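Local coordinates for protein phosphoribosylformylglycinamidine cyclo-ligase (Thermus thermophilus HB8, PDB 5AVM) that probably catalyses the ATP-dependent ring closure of formylglycinamidine ribonucleotide to aminoimidazole ribonucleotide in de novo purine biosynthesis, at residues G174-A179 / E307-A312. Numbering follows the deposited sequence.
Sequences GDALLA and EAAEEA
Leu-178 of strand 176-179 meets Ala-309 and Ala-312 of helix 307-312 and illustrates how one long side chain can serve a helix face made of alanines. Its CB points at the helix but stays 4.8 Å from Ala-309 CB, more a spacer than a contact. CG, anti to the backbone N (chi1 -163°), comes hardly nearer Ala-309 CB but swings toward Ala-312, still 5.2 Å from Ala-312 CB. There the two methyls part company. CD1 reaches in between the two alanines, 3.7 Å from Ala-309 CA and 3.7 Å from Ala-312 CB, while CD2 remains 5.5 Å from Ala-312 CB. CD1 also lies 4.0 Å from Ala-309 CB. Two residues back on the same strand face, Ala-176 CB meets Ala-309 CB at 4.0 Å, so both side chains touch that methyl. The contact is buried and wholly apolar, and Leu-302, Leu-304 and Leu-313 extend its greasy layer. With axes 8.7 Å apart and 26° from parallel, the helix runs nearly along the strand. It links strands 298-304 and 319-326, which run parallel to each other on either side of antiparallel strand 176-181: a beta-alpha-beta crossover packed on the mixed sheet of the PurM C-terminal domain.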
loop_
_atom_site.group_PDB
_atom_site.type_symbol
_atom_site.label_atom_id
_atom_site.label_comp_id
_atom_site.label_asym_id
_atom_site.label_seq_id
_atom_site.Cartn_x
_atom_site.Cartn_y
_atom_site.Cartn_z
ATOM N N GLY B 174 22.439 -9.542 -27.745
ATOM C CA GLY B 174 22.103 -9.139 -29.096
ATOM C C GLY B 174 20.718 -8.539 -29.218
ATOM O O GLY B 174 20.326 -8.061 -30.285
ATOM N N ASP B 175 19.960 -8.565 -28.130
ATOM C CA ASP B 175 18.625 -7.994 -28.168
ATOM C C ASP B 175 18.683 -6.503 -28.453
ATOM O O ASP B 175 19.691 -5.839 -28.197
ATOM C CB ASP B 175 17.891 -8.205 -26.840
ATOM C CG ASP B 175 17.377 -9.614 -26.676
ATOM O OD1 ASP B 175 16.996 -10.230 -27.699
ATOM O OD2 ASP B 175 17.337 -10.095 -25.522
ATOM N N ALA B 176 17.584 -5.986 -28.983
ATOM C CA ALA B 176 17.464 -4.571 -29.276
ATOM C C ALA B 176 16.798 -3.886 -28.075
ATOM O O ALA B 176 15.977 -4.486 -27.377
ATOM C CB ALA B 176 16.617 -4.373 -30.529
ATOM N N LEU B 177 17.168 -2.634 -27.827
ATOM C CA LEU B 177 16.576 -1.881 -26.736
ATOM C C LEU B 177 15.571 -0.930 -27.370
ATOM O O LEU B 177 15.943 0.009 -28.070
ATOM C CB LEU B 177 17.644 -1.091 -25.974
ATOM C CG LEU B 177 18.852 -1.855 -25.425
ATOM C CD1 LEU B 177 19.681 -0.925 -24.578
ATOM C CD2 LEU B 177 18.402 -3.039 -24.598
ATOM N N LEU B 178 14.290 -1.191 -27.139
ATOM C CA LEU B 178 13.224 -0.365 -27.690
ATOM C C LEU B 178 12.609 0.448 -26.557
ATOM O O LEU B 178 12.058 -0.102 -25.608
ATOM C CB LEU B 178 12.173 -1.265 -28.342
ATOM C CG LEU B 178 11.142 -0.703 -29.325
ATOM C CD1 LEU B 178 10.481 -1.881 -30.014
ATOM C CD2 LEU B 178 10.100 0.164 -28.626
ATOM N N ALA B 179 12.716 1.765 -26.657
ATOM C CA ALA B 179 12.178 2.633 -25.633
ATOM C C ALA B 179 10.858 3.227 -26.064
ATOM O O ALA B 179 10.675 3.577 -27.224
ATOM C CB ALA B 179 13.164 3.743 -25.320
ATOM N N GLU B 307 14.539 -8.598 -34.732
ATOM C CA GLU B 307 13.391 -8.621 -35.639
ATOM C C GLU B 307 12.097 -8.179 -34.979
ATOM O O GLU B 307 11.234 -7.590 -35.633
ATOM C CB GLU B 307 13.197 -10.024 -36.226
ATOM C CG GLU B 307 12.024 -10.159 -37.222
ATOM C CD GLU B 307 10.713 -10.610 -36.575
ATOM O OE1 GLU B 307 10.156 -9.862 -35.744
ATOM O OE2 GLU B 307 10.237 -11.718 -36.902
ATOM N N ALA B 308 11.962 -8.476 -33.689
ATOM C CA ALA B 308 10.757 -8.128 -32.936
ATOM C C ALA B 308 10.573 -6.623 -32.827
ATOM O O ALA B 308 9.459 -6.117 -32.967
ATOM C CB ALA B 308 10.803 -8.761 -31.548
ATOM N N ALA B 309 11.666 -5.910 -32.573
ATOM C CA ALA B 309 11.620 -4.457 -32.472
ATOM C C ALA B 309 11.007 -3.904 -33.760
ATOM O O ALA B 309 10.097 -3.073 -33.724
ATOM C CB ALA B 309 13.023 -3.908 -32.280
ATOM N N GLU B 310 11.510 -4.387 -34.895
ATOM C CA GLU B 310 11.027 -3.968 -36.210
ATOM C C GLU B 310 9.515 -4.109 -36.327
ATOM O O GLU B 310 8.821 -3.150 -36.655
ATOM C CB GLU B 310 11.700 -4.799 -37.314
ATOM C CG GLU B 310 12.895 -4.138 -37.994
ATOM C CD GLU B 310 14.042 -3.862 -37.042
ATOM O OE1 GLU B 310 14.520 -4.817 -36.395
ATOM O OE2 GLU B 310 14.468 -2.690 -36.944
ATOM N N GLU B 311 9.014 -5.312 -36.065
ATOM C CA GLU B 311 7.581 -5.594 -36.139
ATOM C C GLU B 311 6.808 -4.714 -35.155
ATOM O O GLU B 311 5.647 -4.366 -35.385
ATOM C CB GLU B 311 7.333 -7.083 -35.840
ATOM C CG GLU B 311 5.866 -7.472 -35.643
ATOM C CD GLU B 311 5.679 -8.955 -35.300
ATOM O OE1 GLU B 311 6.477 -9.498 -34.502
ATOM O OE2 GLU B 311 4.725 -9.572 -35.822
ATOM N N ALA B 312 7.474 -4.354 -34.064
ATOM C CA ALA B 312 6.875 -3.522 -33.028
ATOM C C ALA B 312 6.788 -2.049 -33.432
ATOM O O ALA B 312 5.746 -1.420 -33.274
ATOM C CB ALA B 312 7.669 -3.665 -31.733
#